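Local coordinates for hypothetical protein TM1012 (Thermotoga maritima, PDB 2FCL), which is probably a nucleotidyltransferase of the aminoglycoside adenylyltransferase family, though its own substrate is not established, at residues R70-F75 with G93-D98; L42-Q47 with L140-E145. One frame throughout, in Å; residues are numbered along the deposited sequence. Where two conformers were deposited one is given.

Contact 1: R70-F75 with G93-D98; sequences RIFSEF and GELIID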
ATOM      1  N   ARG A  70       6.955  12.348   8.674  1.00  9.80           N
ATOM      2  CA  ARG A  70       6.880  13.343   9.742  1.00 10.85           C
ATOM      3  C   ARG A  70       5.824  12.970  10.778  1.00 10.06           C
ATOM      4  O   ARG A  70       6.055  13.033  11.984  1.00 10.31           O
ATOM      5  CB  ARG A  70       6.545  14.720   9.153  1.00 12.91           C
ATOM      6  CG  ARG A  70       6.541  15.851  10.165  1.00 15.84           C
ATOM      7  CD  ARG A  70       6.102  17.192   9.558  1.00 17.36           C
ATOM      8  NE  ARG A  70       4.733  17.161   9.045  1.00 19.01           N
ATOM      9  CZ  ARG A  70       3.626  17.153   9.788  1.00 25.04           C
ATOM     10  NH1 ARG A  70       3.692  17.210  11.110  1.00 29.24           N
ATOM     11  NH2 ARG A  70       2.437  17.109   9.200  1.00 25.69           N
ATOM     12  N   ILE A  71       4.644  12.592  10.303  1.00  9.00           N
ATOM     13  CA  ILE A  71       3.531  12.308  11.184  1.00  8.66           C
ATOM     14  C   ILE A  71       3.825  11.115  12.084  1.00  8.97           C
ATOM     15  O   ILE A  71       3.348  11.077  13.207  1.00  9.43           O
ATOM     16  CB  ILE A  71       2.256  12.109  10.344  1.00  9.82           C
ATOM     17  CG1 ILE A  71       1.819  13.463   9.787  1.00 10.46           C
ATOM     18  CG2 ILE A  71       1.127  11.501  11.167  1.00  9.98           C
ATOM     19  CD1 ILE A  71       0.827  13.348   8.631  1.00 12.55           C
ATOM     20  N   PHE A  72       4.612  10.158  11.590  1.00  8.54           N
ATOM     21  CA  PHE A  72       4.973   8.954  12.325  1.00  8.35           C
ATOM     22  C   PHE A  72       6.446   8.971  12.704  1.00  7.77           C
ATOM     23  O   PHE A  72       7.078   7.928  12.777  1.00  8.17           O
ATOM     24  CB  PHE A  72       4.643   7.689  11.522  1.00  7.86           C
ATOM     25  CG  PHE A  72       3.178   7.502  11.281  1.00  8.29           C
ATOM     26  CD1 PHE A  72       2.398   6.872  12.221  1.00 10.05           C
ATOM     27  CD2 PHE A  72       2.590   7.980  10.135  1.00  9.51           C
ATOM     28  CE1 PHE A  72       1.028   6.723  12.014  1.00 11.62           C
ATOM     29  CE2 PHE A  72       1.237   7.845   9.920  1.00  9.58           C
ATOM     30  CZ  PHE A  72       0.458   7.208  10.852  1.00 10.00           C
ATOM     31  N   SER A  73       6.974  10.151  13.026  1.00  8.21           N
ATOM     32  CA  SER A  73       8.418  10.287  13.124  1.00  9.37           C
ATOM     33  C   SER A  73       9.062   9.357  14.139  1.00  9.27           C
ATOM     34  O   SER A  73      10.179   8.897  13.912  1.00  9.78           O
ATOM     35  CB  SER A  73       8.782  11.752  13.373  1.00 10.70           C
ATOM     36  OG  SER A  73       8.335  12.198  14.636  1.00 12.24           O
ATOM     37  N   GLU A  74       8.406   9.092  15.259  1.00  9.11           N
ATOM     38  CA  GLU A  74       9.028   8.258  16.291  1.00  9.67           C
ATOM     39  C   GLU A  74       9.083   6.788  15.907  1.00  8.71           C
ATOM     40  O   GLU A  74       9.710   6.003  16.603  1.00 11.13           O
ATOM     41  CB  GLU A  74       8.331   8.404  17.654  1.00  9.71           C
ATOM     42  CG  GLU A  74       6.938   7.787  17.800  1.00 10.35           C
ATOM     43  CD  GLU A  74       5.793   8.733  17.510  1.00  9.86           C
ATOM     44  OE1 GLU A  74       5.851   9.451  16.487  1.00 10.16           O
ATOM     45  OE2 GLU A  74       4.844   8.772  18.319  1.00 11.65           O
ATOM     46  N   PHE A  75       8.405   6.417  14.828  1.00  8.07           N
ATOM     47  CA  PHE A  75       8.370   5.024  14.366  1.00  8.39           C
ATOM     48  C   PHE A  75       9.283   4.777  13.169  1.00  8.37           C
ATOM     49  O   PHE A  75       9.376   3.656  12.671  1.00  9.06           O
ATOM     50  CB  PHE A  75       6.943   4.638  13.973  1.00  8.35           C
ATOM     51  CG  PHE A  75       5.960   4.766  15.103  1.00  9.00           C
ATOM     52  CD1 PHE A  75       5.956   3.853  16.138  1.00 10.15           C
ATOM     53  CD2 PHE A  75       5.048   5.811  15.132  1.00  9.85           C
ATOM     54  CE1 PHE A  75       5.035   3.949  17.172  1.00 11.05           C
ATOM     55  CE2 PHE A  75       4.134   5.922  16.171  1.00 10.13           C
ATOM     56  CZ  PHE A  75       4.135   4.984  17.193  1.00 10.63           C
ATOM     57  N   GLY A  93      10.284   4.852   2.215  1.00 10.05           N
ATOM     58  CA  GLY A  93      10.787   4.762   3.586  1.00  9.23           C
ATOM     59  C   GLY A  93      10.072   3.679   4.347  1.00  8.84           C
ATOM     60  O   GLY A  93       9.225   2.981   3.797  1.00  9.23           O
ATOM     61  N   GLU A  94      10.407   3.546   5.621  1.00  8.33           N
ATOM     62  CA  GLU A  94       9.897   2.463   6.437  1.00  8.59           C
ATOM     63  C   GLU A  94       9.660   2.930   7.866  1.00  7.81           C
ATOM     64  O   GLU A  94      10.450   3.723   8.424  1.00  8.66           O
ATOM     65  CB  GLU A  94      10.893   1.295   6.428  1.00  9.37           C
ATOM     66  CG  GLU A  94      10.341  -0.003   6.991  1.00 11.54           C
ATOM     67  CD  GLU A  94      11.435  -0.998   7.218  1.00 13.91           C
ATOM     68  OE1 GLU A  94      11.933  -1.549   6.212  1.00 15.48           O
ATOM     69  OE2 GLU A  94      11.843  -1.187   8.383  1.00 14.24           O
ATOM     70  N   LEU A  95       8.566   2.431   8.428  1.00  7.99           N
ATOM     71  CA  LEU A  95       8.260   2.550   9.850  1.00  7.97           C
ATOM     72  C   LEU A  95       8.243   1.157  10.449  1.00  8.03           C
ATOM     73  O   LEU A  95       7.995   0.186   9.744  1.00  8.89           O
ATOM     74  CB  LEU A  95       6.866   3.145  10.068  1.00  7.68           C
ATOM     75  CG  LEU A  95       6.503   4.363   9.241  1.00  8.40           C
ATOM     76  CD1 LEU A  95       5.056   4.743   9.452  1.00  8.94           C
ATOM     77  CD2 LEU A  95       7.410   5.558   9.534  1.00  8.68           C
ATOM     78  N   ILE A  96       8.449   1.064  11.756  1.00  8.12           N
ATOM     79  CA  ILE A  96       8.128  -0.126  12.516  1.00  8.39           C
ATOM     80  C   ILE A  96       7.220   0.316  13.646  1.00  8.44           C
ATOM     81  O   ILE A  96       7.578   1.179  14.443  1.00  9.34           O
ATOM     82  CB  ILE A  96       9.364  -0.862  13.048  1.00  9.60           C
ATOM     83  CG1 ILE A  96      10.201  -1.349  11.859  1.00 10.67           C
ATOM     84  CG2 ILE A  96       8.932  -2.020  13.941  1.00 11.02           C
ATOM     85  CD1 ILE A  96      11.546  -1.918  12.191  1.00 12.43           C
ATOM     86  N   ILE A  97       6.014  -0.235  13.651  1.00  8.82           N
ATOM     87  CA  ILE A  97       5.000   0.112  14.634  1.00  9.61           C
ATOM     88  C   ILE A  97       4.594  -1.173  15.324  1.00 10.01           C
ATOM     89  O   ILE A  97       4.085  -2.097  14.678  1.00 10.46           O
ATOM     90  CB  ILE A  97       3.750   0.798  14.016  1.00  9.11           C
ATOM     91  CG1 ILE A  97       4.136   2.024  13.201  1.00  9.42           C
ATOM     92  CG2 ILE A  97       2.762   1.165  15.129  1.00  9.69           C
ATOM     93  CD1 ILE A  97       2.950   2.688  12.515  1.00  9.95           C
ATOM     94  N   ASP A  98       4.860  -1.255  16.629  1.00 11.07           N
ATOM     95  CA  ASP A  98       4.588  -2.464  17.408  1.00 12.26           C
ATOM     96  C   ASP A  98       5.118  -3.721  16.748  1.00 12.06           C
ATOM     97  O   ASP A  98       4.467  -4.757  16.690  1.00 12.91           O
ATOM     98  CB  ASP A  98       3.112  -2.527  17.738  1.00 15.08           C
ATOM     99  CG  ASP A  98       2.693  -1.322  18.534  1.00 16.73           C
ATOM    100  OD1 ASP A  98       3.379  -1.016  19.540  1.00 22.21           O
ATOM    101  OD2 ASP A  98       1.727  -0.673  18.175  1.00 18.07           O
TER
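Phe72 and Phe75 meet Leu95 and Ile97 where the chain leaves helix 62-71 and comes up against the end of strand 89-94. Phe72 is the first residue to depart from helical backbone angles, and its side chain crosses that of Leu95 at about a right angle. Between these two side chains the closest approach is from Phe72 CB to Leu95 CD1, 3.6 Å apart, with the other methyl, CD2, a little farther from the same CB. Beyond it the Phe72 ring reaches Ile97 more loosely, CD1 lying 4.2 Å from the terminal methyl CD1 of Ile97. A short 3-10 turn follows, in which Phe75 N bonds back to Phe72 O over 2.9 Å. Within this turn Glu74 sets its CG toward the rim of one face of the Phe75 ring. The CG of Phe75 stands anti to its own carbonyl carbon (chi1 -60°), and its side chain meets that of Ile97 at a slant. Ile97 CG1 lies over the opposite ring face, 4.2 Å from the centroid, in a CH-pi contact, so the ring sits between Glu74 and Ile97; the carbonyl oxygen of Ile96 is at the ring edge. An alanine in place of Phe75 would probably open a gap beside Ile97 and leave its CG1 without the aromatic face it packs on. The backbone joins in as well: Ile96 N donates to Phe75 O over 2.9 Å, and Leu95 CA approaches that oxygen to 3.2 Å. Arg28 touches Phe72 and forms a salt bridge with Glu74. The exit of helix 62-71 thus packs on the chain just past strand 89-94, where Leu95 pairs with Val102, right before strand 103-106, and Gly93 pairs with Ile104 within that strand.

Contact 2: L42-Q47 with L140-E145; sequences LSFALQ and LSLEYE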
ATOM      1  N   LEU A  42      -2.577  -6.458   3.094  1.00 11.44           N
ATOM      2  CA  LEU A  42      -3.573  -5.987   4.025  1.00 10.79           C
ATOM      3  C   LEU A  42      -4.780  -5.440   3.264  1.00 10.38           C
ATOM      4  O   LEU A  42      -5.905  -5.623   3.684  1.00 10.89           O
ATOM      5  CB  LEU A  42      -3.004  -4.944   4.991  1.00 11.20           C
ATOM      6  CG  LEU A  42      -4.007  -4.396   6.014  1.00 11.80           C
ATOM      7  CD1 LEU A  42      -4.637  -5.458   6.898  1.00 14.32           C
ATOM      8  CD2 LEU A  42      -3.329  -3.339   6.867  1.00 12.24           C
ATOM      9  N   SER A  43      -4.539  -4.757   2.155  1.00  9.33           N
ATOM     10  CA  SER A  43      -5.635  -4.271   1.327  1.00  9.64           C
ATOM     11  C   SER A  43      -6.475  -5.428   0.809  1.00  9.94           C
ATOM     12  O   SER A  43      -7.705  -5.380   0.835  1.00 11.18           O
ATOM     13  CB  SER A  43      -5.109  -3.501   0.139  1.00  9.97           C
ATOM     14  OG  SER A  43      -6.155  -3.140  -0.751  1.00 11.01           O
ATOM     15  N   PHE A  44      -5.814  -6.473   0.331  1.00  9.73           N
ATOM     16  CA  PHE A  44      -6.528  -7.618  -0.203  1.00 10.57           C
ATOM     17  C   PHE A  44      -7.392  -8.222   0.902  1.00 10.98           C
ATOM     18  O   PHE A  44      -8.567  -8.506   0.698  1.00 12.21           O
ATOM     19  CB  PHE A  44      -5.549  -8.676  -0.734  1.00 11.19           C
ATOM     20  CG  PHE A  44      -4.589  -8.190  -1.788  1.00 12.41           C
ATOM     21  CD1 PHE A  44      -4.814  -7.063  -2.540  1.00 12.32           C
ATOM     22  CD2 PHE A  44      -3.419  -8.893  -2.001  1.00 16.98           C
ATOM     23  CE1 PHE A  44      -3.927  -6.666  -3.496  1.00 13.88           C
ATOM     24  CE2 PHE A  44      -2.513  -8.481  -2.942  1.00 17.64           C
ATOM     25  CZ  PHE A  44      -2.765  -7.366  -3.693  1.00 17.13           C
ATOM     26  N   ALA A  45      -6.809  -8.414   2.082  1.00 11.08           N
ATOM     27  CA  ALA A  45      -7.548  -8.987   3.200  1.00 11.50           C
ATOM     28  C   ALA A  45      -8.718  -8.116   3.631  1.00 11.52           C
ATOM     29  O   ALA A  45      -9.815  -8.607   3.890  1.00 13.18           O
ATOM     30  CB  ALA A  45      -6.616  -9.270   4.369  1.00 13.65           C
ATOM     31  N   LEU A  46      -8.504  -6.805   3.688  1.00 10.06           N
ATOM     32  CA  LEU A  46      -9.581  -5.883   4.019  1.00 10.79           C
ATOM     33  C   LEU A  46     -10.738  -5.994   3.048  1.00 11.05           C
ATOM     34  O   LEU A  46     -11.883  -5.760   3.424  1.00 12.85           O
ATOM     35  CB  LEU A  46      -9.068  -4.445   4.015  1.00 11.05           C
ATOM     36  CG  LEU A  46      -8.236  -4.048   5.237  1.00 11.28           C
ATOM     37  CD1 LEU A  46      -7.524  -2.738   4.987  1.00 12.22           C
ATOM     38  CD2 LEU A  46      -9.095  -3.978   6.479  1.00 14.52           C
ATOM     39  N   GLN A  47     -10.424  -6.291   1.791  1.00 11.01           N
ATOM     40  CA  GLN A  47     -11.427  -6.417   0.738  1.00 11.20           C
ATOM     41  C   GLN A  47     -11.990  -7.820   0.600  1.00 12.32           C
ATOM     42  O   GLN A  47     -12.798  -8.062  -0.282  1.00 15.52           O
ATOM     43  CB  GLN A  47     -10.847  -5.922  -0.592  1.00 11.14           C
ATOM     44  CG  GLN A  47     -10.483  -4.446  -0.523  1.00 11.08           C
ATOM     45  CD  GLN A  47     -10.088  -3.863  -1.844  1.00 10.42           C
ATOM     46  OE1 GLN A  47     -10.929  -3.685  -2.719  1.00 11.87           O
ATOM     47  NE2 GLN A  47      -8.795  -3.599  -2.022  1.00 10.10           N
ATOM     48  N   LEU A 140      -6.681   0.169  -2.461  1.00 11.09           N
ATOM     49  CA  LEU A 140      -6.439   0.225  -3.871  1.00 12.16           C
ATOM     50  C   LEU A 140      -7.265  -0.846  -4.592  1.00 11.06           C
ATOM     51  O   LEU A 140      -7.397  -1.969  -4.141  1.00 10.62           O
ATOM     52  CB  LEU A 140      -4.933   0.011  -4.115  1.00 12.95           C
ATOM     53  CG  LEU A 140      -4.386   0.279  -5.518  1.00 13.67           C
ATOM     54  CD1 LEU A 140      -4.789   1.637  -6.022  1.00 15.33           C
ATOM     55  CD2 LEU A 140      -2.882   0.165  -5.505  1.00 14.02           C
ATOM     56  N   SER A 141      -7.832  -0.476  -5.727  1.00 12.07           N
ATOM     57  CA  SER A 141      -8.553  -1.396  -6.604  1.00 13.08           C
ATOM     58  C   SER A 141      -7.842  -2.734  -6.808  1.00 11.38           C
ATOM     59  O   SER A 141      -6.675  -2.741  -7.181  1.00 11.98           O
ATOM     60  CB  SER A 141      -8.706  -0.733  -7.978  1.00 14.16           C
ATOM     61  OG  SER A 141      -9.107  -1.642  -8.974  1.00 15.70           O
ATOM     62  N   LEU A 142      -8.552  -3.837  -6.578  1.00 11.17           N
ATOM     63  CA  LEU A 142      -7.980  -5.174  -6.786  1.00 11.06           C
ATOM     64  C   LEU A 142      -7.654  -5.422  -8.253  1.00 11.12           C
ATOM     65  O   LEU A 142      -6.642  -6.027  -8.563  1.00 11.28           O
ATOM     66  CB  LEU A 142      -8.932  -6.257  -6.284  1.00 11.69           C
ATOM     67  CG  LEU A 142      -9.171  -6.254  -4.774  1.00 11.65           C
ATOM     68  CD1 LEU A 142     -10.181  -7.326  -4.377  1.00 13.49           C
ATOM     69  CD2 LEU A 142      -7.886  -6.450  -4.007  1.00 11.89           C
ATOM     70  N   GLU A 143      -8.495  -4.928  -9.154  1.00 11.45           N
ATOM     71  CA  GLU A 143      -8.224  -5.062 -10.585  0.50 11.46           C
ATOM     72  C   GLU A 143      -6.939  -4.343 -10.957  1.00 11.30           C
ATOM     73  O   GLU A 143      -6.118  -4.865 -11.731  1.00 12.26           O
ATOM     74  CB  GLU A 143      -9.396  -4.552 -11.430  0.50 12.11           C
ATOM     75  CG  GLU A 143     -10.654  -5.408 -11.338  0.50 12.31           C
ATOM     76  CD  GLU A 143     -10.510  -6.775 -11.996  0.50 13.74           C
ATOM     77  OE1 GLU A 143      -9.442  -7.064 -12.578  0.50 14.96           O
ATOM     78  OE2 GLU A 143     -11.467  -7.570 -11.909  0.50 14.44           O
ATOM     79  N   TYR A 144      -6.755  -3.138 -10.408  1.00 11.04           N
ATOM     80  CA  TYR A 144      -5.536  -2.389 -10.641  1.00 11.15           C
ATOM     81  C   TYR A 144      -4.304  -3.157 -10.139  1.00 10.79           C
ATOM     82  O   TYR A 144      -3.301  -3.266 -10.846  1.00 11.05           O
ATOM     83  CB  TYR A 144      -5.612  -0.994  -9.996  1.00 11.27           C
ATOM     84  CG  TYR A 144      -4.366  -0.177 -10.194  1.00 11.48           C
ATOM     85  CD1 TYR A 144      -3.302  -0.278  -9.302  1.00 14.01           C
ATOM     86  CD2 TYR A 144      -4.231   0.653 -11.282  1.00 13.83           C
ATOM     87  CE1 TYR A 144      -2.158   0.434  -9.499  1.00 14.96           C
ATOM     88  CE2 TYR A 144      -3.098   1.360 -11.477  1.00 14.23           C
ATOM     89  CZ  TYR A 144      -2.053   1.261 -10.591  1.00 15.43           C
ATOM     90  OH  TYR A 144      -0.923   2.027 -10.814  1.00 17.79           O
ATOM     91  N   GLU A 145      -4.366  -3.682  -8.926  1.00 10.42           N
ATOM     92  CA  GLU A 145      -3.226  -4.447  -8.401  1.00 10.54           C
ATOM     93  C   GLU A 145      -2.974  -5.706  -9.183  1.00  9.83           C
ATOM     94  O   GLU A 145      -1.827  -6.067  -9.400  1.00 11.22           O
ATOM     95  CB  GLU A 145      -3.398  -4.750  -6.932  1.00 12.15           C
ATOM     96  CG  GLU A 145      -3.402  -3.465  -6.083  1.00 14.48           C
ATOM     97  CD  GLU A 145      -2.423  -3.512  -4.933  1.00 13.43           C
ATOM     98  OE1 GLU A 145      -1.211  -3.630  -5.180  1.00 18.78           O
ATOM     99  OE2 GLU A 145      -2.830  -3.401  -3.762  1.00 12.06           O
TER
HETATM  100  O   HOH W   1      -5.457  -3.705  -3.209  1.00 13.73           O
HETATM  101  O   HOH W   2     -11.249  -3.548  -5.442  1.00 16.86           O
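Gln47, just past the end of helix 40-46, reaches across to Leu140 and Leu142 at the start of helix 142-149. Its CG is anti to its own carbonyl carbon (chi1 -63°) and the chain is extended beyond, which carries the amide over to Leu140. There NE2 donates to Leu140 O over 3.0 Å, with the N-H...O angle at 155° and the donor tilted 35° from the carbonyl plane. The same nitrogen donates to Ser43 OG, one turn back, through a more bent bond; both acceptors lie close to the amide plane, and the two bonds together fix the rotation of the amide.

Packing is tight where Leu142 CD2 comes within 3.5 Å of Phe44 CD1 while also touching Gln47 NE2. Phe44 then crosses Glu145 obliquely, its CE1 3.5 Å from OE2. That carboxylate oxygen accepts from Gly40 N and from a water. The water in turn accepts from Ser43 OG at 2.6 Å and donates to Leu140 O, bridging a hydroxyl, a backbone carbonyl and a carboxylate.

On the looser side, a second water, 2.9 Å from Leu142 N, links that nitrogen to OE1 of Gln47, a partly exposed residue. Close by, an unidentified ligand, probably from the crystallisation liquor, bonds to Ser141 OG and Glu143 N. Ser141 is the N-cap of helix 142-149, its OG accepting from Tyr144 N at 3.1 Å. The start of this helix packs against helix 40-46, whose opening Gly-Ser, bonded through Gly40 N to Glu145, probably matches the Gly-Ser motif that is one hallmark of the nucleotidyltransferase fold.

Overall arrangement
Contact 2 closes a long loop of chain, and contact 1 is nested inside it: 42-47 comes first, then 70-75 and 93-98, and finally 140-145. Their centres are about 23 Å apart, on opposite sides of the chain's centre, and their nearest atoms stay about 10 Å from each other. Both border the mixed five-stranded sheet. Helix 40-46 follows the edge strand 36-39, whereas strand 89-94 lies next to the other edge strand, 81-84. Contact 1 joins the exit of helix 62-71 to the chain leaving strand 89-94. The two contacts therefore pack different ends of one compact domain, contact 2 bringing the late helix 142-149 back to the first strand-helix unit.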